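Local coordinates for protein cytochrome P450 (Novosphingobium aromaticivorans, PDB 3OFT) that binds a haem group as a member of the cytochrome P450 superfamily, holding the iron within a largely helical, single-chain fold, at residues A[239-250]-A[353-361]; A[266-277]-A[321-332]. All blocks are in the same frame, centred on the assembly; numbering follows the deposited sequence.

Contact 1 (A[239-250]-A[353-361]). With HEM (protoporphyrin IX containing Fe), chain D.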
loop_
_atom_site.group_PDB
_atom_site.type_symbol
_atom_site.label_atom_id
_atom_site.label_comp_id
_atom_site.label_asym_id
_atom_site.label_seq_id
_atom_site.Cartn_x
_atom_site.Cartn_y
_atom_site.Cartn_z
ATOM N N VAL A 239 -3.969 1.146 2.200
ATOM C CA VAL A 239 -4.921 0.632 3.184
ATOM C C VAL A 239 -6.314 0.532 2.548
ATOM O O VAL A 239 -6.987 -0.476 2.711
ATOM C CB VAL A 239 -4.926 1.434 4.490
ATOM C CG1 VAL A 239 -6.054 0.959 5.449
ATOM C CG2 VAL A 239 -3.551 1.238 5.210
ATOM N N ALA A 240 -6.693 1.528 1.750
ATOM C CA ALA A 240 -7.941 1.439 1.049
ATOM C C ALA A 240 -7.989 0.169 0.171
ATOM O O ALA A 240 -9.021 -0.532 0.126
ATOM C CB ALA A 240 -8.168 2.723 0.214
ATOM N N ALA A 241 -6.897 -0.114 -0.530
ATOM C CA ALA A 241 -6.858 -1.242 -1.463
ATOM C C ALA A 241 -6.971 -2.559 -0.708
ATOM O O ALA A 241 -7.750 -3.429 -1.089
ATOM C CB ALA A 241 -5.578 -1.236 -2.290
ATOM N N MET A 242 -6.222 -2.676 0.376
ATOM C CA MET A 242 -6.196 -3.920 1.145
ATOM C C MET A 242 -7.565 -4.183 1.801
ATOM O O MET A 242 -8.050 -5.325 1.779
ATOM C CB MET A 242 -5.080 -3.894 2.201
ATOM C CG MET A 242 -4.913 -5.275 2.969
ATOM S SD MET A 242 -4.672 -6.740 1.931
ATOM C CE MET A 242 -2.956 -6.446 1.397
ATOM N N ILE A 243 -8.161 -3.137 2.379
ATOM C CA ILE A 243 -9.464 -3.283 3.044
ATOM C C ILE A 243 -10.502 -3.706 2.016
ATOM O O ILE A 243 -11.331 -4.581 2.298
ATOM C CB ILE A 243 -9.912 -1.990 3.828
ATOM C CG1 ILE A 243 -9.030 -1.732 5.068
ATOM C CG2 ILE A 243 -11.413 -1.999 4.242
ATOM C CD1 ILE A 243 -8.874 -2.874 6.013
ATOM N N GLY A 244 -10.455 -3.081 0.834
ATOM C CA GLY A 244 -11.367 -3.497 -0.268
ATOM C C GLY A 244 -11.193 -4.966 -0.664
ATOM O O GLY A 244 -12.195 -5.680 -0.864
ATOM N N MET A 245 -9.937 -5.432 -0.746
ATOM C CA MET A 245 -9.670 -6.807 -1.155
ATOM C C MET A 245 -10.163 -7.790 -0.075
ATOM O O MET A 245 -10.688 -8.876 -0.382
ATOM C CB MET A 245 -8.168 -7.014 -1.348
ATOM C CG MET A 245 -7.601 -6.436 -2.646
ATOM S SD MET A 245 -8.527 -6.868 -4.132
ATOM C CE MET A 245 -8.976 -8.566 -3.931
ATOM N N VAL A 246 -9.951 -7.400 1.183
ATOM C CA VAL A 246 -10.446 -8.198 2.329
ATOM C C VAL A 246 -11.976 -8.307 2.315
ATOM O O VAL A 246 -12.550 -9.409 2.512
ATOM C CB VAL A 246 -9.930 -7.636 3.650
ATOM C CG1 VAL A 246 -10.696 -8.334 4.813
ATOM C CG2 VAL A 246 -8.383 -7.920 3.751
ATOM N N ALA A 247 -12.641 -7.188 2.076
ATOM C CA ALA A 247 -14.122 -7.221 1.983
ATOM C C ALA A 247 -14.610 -8.040 0.788
ATOM O O ALA A 247 -15.618 -8.747 0.907
ATOM C CB ALA A 247 -14.727 -5.795 1.921
ATOM N N LEU A 248 -13.930 -7.894 -0.346
ATOM C CA LEU A 248 -14.261 -8.640 -1.578
ATOM C C LEU A 248 -14.132 -10.153 -1.289
ATOM O O LEU A 248 -15.056 -10.927 -1.584
ATOM C CB LEU A 248 -13.339 -8.244 -2.726
ATOM C CG LEU A 248 -13.469 -9.097 -4.002
ATOM C CD1 LEU A 248 -14.956 -9.122 -4.507
ATOM C CD2 LEU A 248 -12.536 -8.522 -5.070
ATOM N N HIS A 249 -13.005 -10.536 -0.672
ATOM C CA HIS A 249 -12.808 -11.929 -0.270
ATOM C C HIS A 249 -13.969 -12.465 0.550
ATOM O O HIS A 249 -14.532 -13.551 0.208
ATOM C CB HIS A 249 -11.495 -12.152 0.504
ATOM C CG HIS A 249 -11.337 -13.571 0.966
ATOM N ND1 HIS A 249 -10.682 -14.520 0.215
ATOM C CD2 HIS A 249 -11.804 -14.216 2.062
ATOM C CE1 HIS A 249 -10.718 -15.686 0.843
ATOM N NE2 HIS A 249 -11.396 -15.530 1.967
ATOM N N LEU A 250 -14.327 -11.756 1.622
ATOM C CA LEU A 250 -15.403 -12.188 2.505
ATOM C C LEU A 250 -16.734 -12.287 1.763
ATOM O O LEU A 250 -17.472 -13.259 1.970
ATOM C CB LEU A 250 -15.540 -11.280 3.734
ATOM C CG LEU A 250 -14.344 -11.249 4.687
ATOM C CD1 LEU A 250 -14.498 -10.091 5.726
ATOM C CD2 LEU A 250 -14.249 -12.603 5.422
ATOM N N MET A 353 -2.860 -4.227 12.134
ATOM C CA MET A 353 -3.846 -3.822 13.140
ATOM C C MET A 353 -5.110 -3.240 12.502
ATOM O O MET A 353 -6.224 -3.524 12.949
ATOM C CB MET A 353 -3.226 -2.828 14.155
ATOM C CG MET A 353 -4.149 -2.380 15.345
ATOM S SD MET A 353 -5.204 -0.975 14.880
ATOM C CE MET A 353 -4.080 0.388 15.267
ATOM N N GLU A 354 -4.952 -2.400 11.495
ATOM C CA GLU A 354 -6.122 -1.854 10.798
ATOM C C GLU A 354 -6.965 -2.965 10.142
ATOM O O GLU A 354 -8.205 -2.924 10.208
ATOM C CB GLU A 354 -5.684 -0.869 9.729
ATOM C CG GLU A 354 -5.038 0.394 10.313
ATOM C CD GLU A 354 -4.471 1.319 9.203
ATOM O OE1 GLU A 354 -4.936 2.435 9.044
ATOM O OE2 GLU A 354 -3.546 0.920 8.470
ATOM N N VAL A 355 -6.305 -3.936 9.514
ATOM C CA VAL A 355 -7.047 -5.044 8.869
ATOM C C VAL A 355 -7.762 -5.888 9.941
ATOM O O VAL A 355 -8.945 -6.259 9.766
ATOM C CB VAL A 355 -6.145 -5.934 7.988
ATOM C CG1 VAL A 355 -6.905 -7.255 7.542
ATOM C CG2 VAL A 355 -5.662 -5.127 6.765
ATOM N N ILE A 356 -7.050 -6.206 11.015
ATOM C CA ILE A 356 -7.680 -6.942 12.164
ATOM C C ILE A 356 -8.879 -6.183 12.748
ATOM O O ILE A 356 -9.948 -6.740 12.980
ATOM C CB ILE A 356 -6.629 -7.228 13.271
ATOM C CG1 ILE A 356 -5.660 -8.318 12.777
ATOM C CG2 ILE A 356 -7.324 -7.576 14.621
ATOM C CD1 ILE A 356 -4.349 -8.474 13.641
ATOM N N VAL A 357 -8.725 -4.892 12.965
ATOM C CA VAL A 357 -9.818 -4.122 13.541
ATOM C C VAL A 357 -11.036 -4.038 12.588
ATOM O O VAL A 357 -12.218 -4.076 13.017
ATOM C CB VAL A 357 -9.189 -2.776 13.989
ATOM C CG1 VAL A 357 -9.802 -1.518 13.374
ATOM C CG2 VAL A 357 -8.911 -2.808 15.488
ATOM N N PHE A 358 -10.729 -3.939 11.294
ATOM C CA PHE A 358 -11.757 -3.998 10.262
ATOM C C PHE A 358 -12.538 -5.308 10.306
ATOM O O PHE A 358 -13.781 -5.307 10.323
ATOM C CB PHE A 358 -11.164 -3.773 8.855
ATOM C CG PHE A 358 -12.144 -4.095 7.781
ATOM C CD1 PHE A 358 -13.263 -3.286 7.599
ATOM C CD2 PHE A 358 -12.017 -5.248 7.023
ATOM C CE1 PHE A 358 -14.216 -3.608 6.691
ATOM C CE2 PHE A 358 -12.977 -5.585 6.094
ATOM C CZ PHE A 358 -14.081 -4.763 5.922
ATOM N N LEU A 359 -11.817 -6.424 10.364
ATOM C CA LEU A 359 -12.452 -7.728 10.438
ATOM C C LEU A 359 -13.283 -7.822 11.712
ATOM O O LEU A 359 -14.399 -8.308 11.683
ATOM C CB LEU A 359 -11.405 -8.850 10.403
ATOM C CG LEU A 359 -10.676 -9.017 9.055
ATOM C CD1 LEU A 359 -9.429 -9.898 9.145
ATOM C CD2 LEU A 359 -11.655 -9.584 8.031
ATOM N N ARG A 360 -12.754 -7.353 12.834
ATOM C CA ARG A 360 -13.489 -7.497 14.090
ATOM C C ARG A 360 -14.798 -6.724 14.005
ATOM O O ARG A 360 -15.860 -7.221 14.397
ATOM C CB ARG A 360 -12.695 -6.954 15.282
ATOM C CG ARG A 360 -11.559 -7.824 15.694
ATOM C CD ARG A 360 -10.880 -7.306 16.993
ATOM N NE ARG A 360 -9.657 -8.087 17.145
ATOM C CZ ARG A 360 -9.612 -9.411 17.380
ATOM N NH1 ARG A 360 -10.724 -10.131 17.562
ATOM N NH2 ARG A 360 -8.440 -10.036 17.457
ATOM N N GLU A 361 -14.728 -5.508 13.517
ATOM C CA GLU A 361 -15.926 -4.679 13.508
ATOM C C GLU A 361 -16.915 -5.023 12.434
ATOM O O GLU A 361 -18.133 -4.995 12.708
ATOM C CB GLU A 361 -15.570 -3.197 13.462
ATOM C CG GLU A 361 -15.045 -2.679 14.793
ATOM C CD GLU A 361 -16.026 -2.877 15.970
ATOM O OE1 GLU A 361 -15.557 -3.235 17.072
ATOM O OE2 GLU A 361 -17.243 -2.665 15.794
HETATM C CHA HEM D . 6.952 1.398 2.475
HETATM C CHB HEM D . 3.125 -1.399 1.361
HETATM C CHC HEM D . 0.584 0.728 4.871
HETATM C CHD HEM D . 3.960 4.131 5.237
HETATM C C1A HEM D . 6.144 0.415 1.932
HETATM C C2A HEM D . 6.580 -0.554 0.955
HETATM C C3A HEM D . 5.556 -1.336 0.632
HETATM C C4A HEM D . 4.389 -0.862 1.380
HETATM C CMA HEM D . 5.612 -2.472 -0.419
HETATM C CAA HEM D . 8.031 -0.700 0.410
HETATM C CBA HEM D . 8.211 0.312 -0.700
HETATM C CGA HEM D . 9.566 0.183 -1.381
HETATM O O1A HEM D . 9.885 1.065 -2.239
HETATM O O2A HEM D . 10.367 -0.768 -1.120
HETATM C C1B HEM D . 2.085 -1.086 2.226
HETATM C C2B HEM D . 0.819 -1.767 2.311
HETATM C C3B HEM D . 0.128 -1.161 3.297
HETATM C C4B HEM D . 0.947 -0.095 3.840
HETATM C CMB HEM D . 0.414 -2.955 1.420
HETATM C CAB HEM D . -1.282 -1.399 3.845
HETATM C CBB HEM D . -2.130 -2.311 3.334
HETATM C C1C HEM D . 1.229 1.843 5.318
HETATM C C2C HEM D . 0.810 2.728 6.397
HETATM C C3C HEM D . 1.764 3.700 6.460
HETATM C C4C HEM D . 2.818 3.391 5.521
HETATM C CMC HEM D . -0.504 2.569 7.227
HETATM C CAC HEM D . 1.908 4.911 7.413
HETATM C CBC HEM D . 0.860 5.551 7.922
HETATM C C1D HEM D . 5.063 3.704 4.574
HETATM C C2D HEM D . 6.317 4.444 4.521
HETATM C C3D HEM D . 7.245 3.567 3.702
HETATM C C4D HEM D . 6.488 2.416 3.292
HETATM C CMD HEM D . 6.649 5.810 5.219
HETATM C CAD HEM D . 8.725 3.926 3.380
HETATM C CBD HEM D . 9.581 3.064 4.324
HETATM C CGD HEM D . 11.032 3.275 3.876
HETATM O O1D HEM D . 11.302 3.755 2.756
HETATM O O2D HEM D . 11.957 2.913 4.611
HETATM N NA HEM D . 4.791 0.185 2.189
HETATM N NB HEM D . 2.128 -0.115 3.205
HETATM N NC HEM D . 2.468 2.253 4.850
HETATM N ND HEM D . 5.195 2.539 3.826
HETATM FE FE HEM D . 3.673 1.173 3.573
HETATM O O HOH W 1 2.880 2.647 1.866
#
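Ile243 meets Phe358 with both ends of its branched side chain. Its CG2 sits over the centre of one ring face, 4.0 Å from the centroid and 7° off the ring normal, a well-aligned CH-pi contact, while CD1 packs against Phe358 CB at 3.8 Å. The ring can lie under Ile243 because CG of Phe358 is anti to its backbone N (chi1 169°). The same ring receives Val246 CG1 in its plane, at the edge, 3.8 Å from CE2.

Aliphatic packing continues along both helices. Leu359 CD2 rests in the notch formed by Val246 CG1 (3.6 Å) and Leu250 CD1 (3.7 Å); nearer the haem, Val355 CG2 lies against Met242 CG and Ile243 CD1. In the P450 fold these are the long helix crossing the distal side of the haem and the helix that follows the cysteine-ligand loop, and their local axes pass 10.5 Å apart at 38°.

At the haem end the helices meet each other and the porphyrin. Val239 CG2 touches haem vinyl atom CAB, and Met242 CB approaches CBB to 3.5 Å. Glu354, extended beyond CG, crosses Val239 at about a right angle and brings OE2 to 3.3 Å from Val239 CG2, beside haem methyl CMC.

Contact 2 (A[266-277]-A[321-332])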
loop_
_atom_site.group_PDB
_atom_site.type_symbol
_atom_site.label_atom_id
_atom_site.label_comp_id
_atom_site.label_asym_id
_atom_site.label_seq_id
_atom_site.Cartn_x
_atom_site.Cartn_y
_atom_site.Cartn_z
ATOM N N LEU A 266 -9.461 -16.487 15.284
ATOM C CA LEU A 266 -8.782 -16.724 14.012
ATOM C C LEU A 266 -8.644 -15.457 13.184
ATOM O O LEU A 266 -8.042 -15.481 12.124
ATOM C CB LEU A 266 -9.574 -17.711 13.156
ATOM C CG LEU A 266 -9.223 -19.188 12.966
ATOM C CD1 LEU A 266 -8.014 -19.645 13.703
ATOM C CD2 LEU A 266 -10.391 -20.153 13.084
ATOM N N ILE A 267 -9.222 -14.366 13.647
ATOM C CA ILE A 267 -9.060 -13.091 12.892
ATOM C C ILE A 267 -7.602 -12.650 12.672
ATOM O O ILE A 267 -7.262 -12.271 11.544
ATOM C CB ILE A 267 -9.999 -11.974 13.464
ATOM C CG1 ILE A 267 -11.433 -12.262 13.039
ATOM C CG2 ILE A 267 -9.492 -10.510 13.124
ATOM C CD1 ILE A 267 -12.495 -11.391 13.830
ATOM N N PRO A 268 -6.726 -12.705 13.710
ATOM C CA PRO A 268 -5.342 -12.257 13.425
ATOM C C PRO A 268 -4.682 -13.120 12.352
ATOM O O PRO A 268 -4.034 -12.586 11.426
ATOM C CB PRO A 268 -4.629 -12.393 14.793
ATOM C CG PRO A 268 -5.776 -12.108 15.781
ATOM C CD PRO A 268 -6.983 -12.811 15.163
ATOM N N ALA A 269 -4.841 -14.440 12.460
ATOM C CA ALA A 269 -4.250 -15.323 11.491
ATOM C C ALA A 269 -4.874 -15.119 10.105
ATOM O O ALA A 269 -4.150 -15.182 9.102
ATOM C CB ALA A 269 -4.314 -16.789 11.923
ATOM N N ALA A 270 -6.180 -14.815 10.056
ATOM C CA ALA A 270 -6.848 -14.585 8.764
ATOM C C ALA A 270 -6.328 -13.257 8.163
ATOM O O ALA A 270 -6.124 -13.176 6.956
ATOM C CB ALA A 270 -8.387 -14.571 8.912
ATOM N N ALA A 271 -6.051 -12.261 9.008
ATOM C CA ALA A 271 -5.548 -10.976 8.514
ATOM C C ALA A 271 -4.204 -11.173 7.862
ATOM O O ALA A 271 -3.993 -10.660 6.783
ATOM C CB ALA A 271 -5.478 -9.912 9.594
ATOM N N ASP A 272 -3.326 -11.973 8.468
ATOM C CA ASP A 272 -2.025 -12.258 7.865
ATOM C C ASP A 272 -2.110 -13.012 6.537
ATOM O O ASP A 272 -1.372 -12.698 5.603
ATOM C CB ASP A 272 -1.125 -13.030 8.840
ATOM C CG ASP A 272 -0.634 -12.185 10.001
ATOM O OD1 ASP A 272 -0.610 -10.938 9.946
ATOM O OD2 ASP A 272 -0.246 -12.787 11.001
ATOM N N GLU A 273 -2.966 -14.036 6.472
ATOM C CA GLU A 273 -3.166 -14.848 5.284
ATOM C C GLU A 273 -3.836 -14.024 4.173
ATOM O O GLU A 273 -3.435 -14.109 3.026
ATOM C CB GLU A 273 -3.950 -16.162 5.619
ATOM C CG GLU A 273 -4.124 -17.126 4.455
ATOM C CD GLU A 273 -2.806 -17.723 3.893
ATOM O OE1 GLU A 273 -1.685 -17.326 4.297
ATOM O OE2 GLU A 273 -2.917 -18.580 3.012
ATOM N N LEU A 274 -4.817 -13.195 4.501
ATOM C CA LEU A 274 -5.446 -12.345 3.456
ATOM C C LEU A 274 -4.471 -11.285 2.899
ATOM O O LEU A 274 -4.480 -10.988 1.696
ATOM C CB LEU A 274 -6.698 -11.657 4.010
ATOM C CG LEU A 274 -7.780 -12.699 4.332
ATOM C CD1 LEU A 274 -8.988 -12.108 5.066
ATOM C CD2 LEU A 274 -8.204 -13.447 3.075
ATOM N N MET A 275 -3.640 -10.743 3.779
ATOM C CA MET A 275 -2.605 -9.761 3.349
ATOM C C MET A 275 -1.571 -10.407 2.426
ATOM O O MET A 275 -1.123 -9.794 1.458
ATOM C CB MET A 275 -1.965 -9.034 4.532
ATOM C CG MET A 275 -2.998 -8.192 5.292
ATOM S SD MET A 275 -2.465 -7.431 6.852
ATOM C CE MET A 275 -1.434 -6.129 6.196
ATOM N N ARG A 276 -1.245 -11.665 2.678
ATOM C CA ARG A 276 -0.339 -12.431 1.819
ATOM C C ARG A 276 -1.044 -12.709 0.495
ATOM O O ARG A 276 -0.415 -12.667 -0.570
ATOM C CB ARG A 276 0.021 -13.785 2.508
ATOM C CG ARG A 276 1.013 -14.603 1.733
ATOM C CD ARG A 276 0.877 -16.119 2.009
ATOM N NE ARG A 276 -0.478 -16.665 1.730
ATOM C CZ ARG A 276 -0.935 -17.020 0.528
ATOM N NH1 ARG A 276 -0.218 -16.841 -0.586
ATOM N NH2 ARG A 276 -2.173 -17.525 0.423
ATOM N N ARG A 277 -2.345 -13.013 0.574
ATOM C CA ARG A 277 -3.103 -13.525 -0.599
ATOM C C ARG A 277 -3.406 -12.428 -1.626
ATOM O O ARG A 277 -3.517 -12.710 -2.826
ATOM C CB ARG A 277 -4.446 -14.138 -0.121
ATOM C CG ARG A 277 -5.441 -14.591 -1.221
ATOM C CD ARG A 277 -4.869 -15.679 -2.163
ATOM N NE ARG A 277 -5.835 -15.988 -3.245
ATOM C CZ ARG A 277 -5.979 -15.293 -4.372
ATOM N NH1 ARG A 277 -5.272 -14.194 -4.589
ATOM N NH2 ARG A 277 -6.904 -15.653 -5.256
ATOM N N PRO A 321 -0.432 -20.972 -3.867
ATOM C CA PRO A 321 -0.422 -19.578 -3.367
ATOM C C PRO A 321 -1.808 -18.915 -3.362
ATOM O O PRO A 321 -2.035 -17.994 -2.592
ATOM C CB PRO A 321 0.532 -18.866 -4.354
ATOM C CG PRO A 321 0.459 -19.698 -5.601
ATOM C CD PRO A 321 0.321 -21.121 -5.125
ATOM N N GLU A 322 -2.739 -19.374 -4.200
ATOM C CA GLU A 322 -4.055 -18.765 -4.246
ATOM C C GLU A 322 -5.046 -19.310 -3.180
ATOM O O GLU A 322 -6.143 -18.762 -2.998
ATOM C CB GLU A 322 -4.635 -18.784 -5.666
ATOM C CG GLU A 322 -3.990 -17.713 -6.544
ATOM C CD GLU A 322 -4.491 -17.700 -7.952
ATOM O OE1 GLU A 322 -3.806 -17.089 -8.799
ATOM O OE2 GLU A 322 -5.572 -18.279 -8.218
ATOM N N GLU A 323 -4.648 -20.353 -2.460
ATOM C CA GLU A 323 -5.459 -20.869 -1.338
ATOM C C GLU A 323 -5.231 -20.030 -0.087
ATOM O O GLU A 323 -4.094 -19.691 0.242
ATOM C CB GLU A 323 -5.133 -22.362 -1.058
ATOM C CG GLU A 323 -5.344 -23.264 -2.274
ATOM C CD GLU A 323 -5.143 -24.768 -2.002
ATOM O OE1 GLU A 323 -4.966 -25.184 -0.841
ATOM O OE2 GLU A 323 -5.159 -25.547 -2.976
ATOM N N VAL A 324 -6.308 -19.674 0.596
ATOM C CA VAL A 324 -6.235 -18.993 1.874
ATOM C C VAL A 324 -6.214 -20.162 2.865
ATOM O O VAL A 324 -7.200 -20.904 2.961
ATOM C CB VAL A 324 -7.484 -18.099 2.106
ATOM C CG1 VAL A 324 -7.549 -17.548 3.542
ATOM C CG2 VAL A 324 -7.501 -16.933 1.073
ATOM N N ARG A 325 -5.095 -20.345 3.557
ATOM C CA ARG A 325 -4.948 -21.461 4.507
ATOM C C ARG A 325 -4.076 -21.139 5.680
ATOM O O ARG A 325 -3.267 -20.223 5.616
ATOM C CB ARG A 325 -4.445 -22.721 3.822
ATOM C CG ARG A 325 -3.324 -22.548 2.895
ATOM C CD ARG A 325 -3.210 -23.808 2.045
ATOM N NE ARG A 325 -2.946 -24.977 2.891
ATOM C CZ ARG A 325 -3.526 -26.165 2.761
ATOM N NH1 ARG A 325 -4.442 -26.387 1.811
ATOM N NH2 ARG A 325 -3.190 -27.145 3.596
ATOM N N PHE A 326 -4.261 -21.900 6.759
ATOM C CA PHE A 326 -3.777 -21.496 8.069
ATOM C C PHE A 326 -2.578 -22.325 8.515
ATOM O O PHE A 326 -2.143 -22.202 9.639
ATOM C CB PHE A 326 -4.906 -21.700 9.092
ATOM C CG PHE A 326 -6.030 -20.703 8.969
ATOM C CD1 PHE A 326 -5.936 -19.457 9.595
ATOM C CD2 PHE A 326 -7.178 -21.012 8.247
ATOM C CE1 PHE A 326 -6.991 -18.513 9.484
ATOM C CE2 PHE A 326 -8.232 -20.093 8.133
ATOM C CZ PHE A 326 -8.126 -18.833 8.752
ATOM N N ASP A 327 -2.120 -23.220 7.664
ATOM C CA ASP A 327 -1.030 -24.147 8.027
ATOM C C ASP A 327 0.287 -23.798 7.339
ATOM O O ASP A 327 1.178 -24.646 7.224
ATOM C CB ASP A 327 -1.432 -25.586 7.682
ATOM C CG ASP A 327 -1.726 -25.795 6.189
ATOM O OD1 ASP A 327 -1.956 -26.962 5.810
ATOM O OD2 ASP A 327 -1.786 -24.823 5.392
ATOM N N ARG A 328 0.428 -22.554 6.878
ATOM C CA ARG A 328 1.668 -22.169 6.195
ATOM C C ARG A 328 2.827 -21.871 7.143
ATOM O O ARG A 328 3.985 -21.948 6.728
ATOM C CB ARG A 328 1.445 -20.927 5.332
ATOM C CG ARG A 328 0.439 -21.151 4.198
ATOM C CD ARG A 328 0.418 -19.940 3.237
ATOM N NE ARG A 328 -0.631 -20.110 2.246
ATOM C CZ ARG A 328 -0.463 -20.728 1.077
ATOM N NH1 ARG A 328 0.720 -21.204 0.711
ATOM N NH2 ARG A 328 -1.477 -20.832 0.244
ATOM N N GLY A 329 2.538 -21.453 8.369
ATOM C CA GLY A 329 3.620 -21.126 9.313
ATOM C C GLY A 329 4.553 -20.053 8.744
ATOM O O GLY A 329 5.779 -20.099 8.910
ATOM N N LEU A 330 3.971 -19.094 8.032
ATOM C CA LEU A 330 4.747 -18.126 7.254
ATOM C C LEU A 330 4.769 -16.789 7.967
ATOM O O LEU A 330 3.724 -16.145 8.050
ATOM C CB LEU A 330 4.027 -17.943 5.922
ATOM C CG LEU A 330 4.713 -18.032 4.562
ATOM C CD1 LEU A 330 4.142 -16.946 3.644
ATOM C CD2 LEU A 330 6.253 -18.052 4.572
ATOM N N ALA A 331 5.912 -16.350 8.509
ATOM C CA ALA A 331 5.990 -14.967 9.013
ATOM C C ALA A 331 5.735 -13.932 7.872
ATOM O O ALA A 331 6.195 -14.135 6.723
ATOM C CB ALA A 331 7.352 -14.699 9.707
ATOM N N PRO A 332 5.011 -12.836 8.179
ATOM C CA PRO A 332 4.685 -11.844 7.136
ATOM C C PRO A 332 5.938 -11.305 6.411
ATOM O O PRO A 332 5.884 -11.020 5.239
ATOM C CB PRO A 332 4.002 -10.745 7.928
ATOM C CG PRO A 332 3.244 -11.543 9.001
ATOM C CD PRO A 332 4.280 -12.554 9.433
HETATM O O HOH W 2 -8.264 -18.415 -5.666
#
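Glu273 and Arg276 of the helix meet Arg328 of the loop in the Glu-Arg-Arg triad of cytochromes P450, the first two belonging to the ExxR motif of helix K. This is the tight part. Glu273 OE2 accepts from Arg328 NE at 2.9 Å through its syn lone pair, the two flat groups being nearly coplanar. Arg276, bent at chi3 (57°), grips the carboxylate side-on from one face with NE and NH2, and Arg325 N meets OE2 from the other side of its plane by an almost straight bond (174°). Arg276 NH1 and NH2 also converge end-on upon Pro321 O, with NH1 at 2.9 Å. Beside them Val324 sets CG1 against Glu273 CG (3.6 Å) and CG2 against Arg277 CG and Leu274 CD2.

The outer side is more open to solvent. The exposed Phe326 ring presents its edge to Ala269 CB, 3.9 Å from CD1. Pro332 CG merely brushes Asp272, whose carboxylate pairs with Arg352. At the other end Arg277 NE bonds to Glu322 O at 2.8 Å, and a water accepts from Arg277 NH2.

Three donors on Glu273 OE2 would be expected to stabilise the carboxylate as an anion, offsetting the charge of the adjacent Arg276 and Arg328, whose NH2 atoms are 3.4 Å apart; through Pro321 O Arg276 ties loop to helix, while Arg328, bonded to Glu323 O and Glu319 O, holds the loop's own backbone.

Contact 2 is nested, along the chain, within the loop that contact 1 closes, and the two centres lie 13 Å apart. Helix 267-277 joins them: Ala271 CB packs 3.6 Å from Val355 CG1 of helix 348-365, and Leu274 rests on Val246 and His249 of helix 221-252. The loop reaches the same core where Val324 CG2 comes within 3.5 Å of His249 CE1. Contact 1 borders the haem directly, whose iron carries water 1 at 2.4 Å; the Val239 side chain is about 9 Å from the bound (2R,5R)-hexane-2,5-diol. Contact 2 stands one layer back, its Leu274 side chain about 10 Å from the haem.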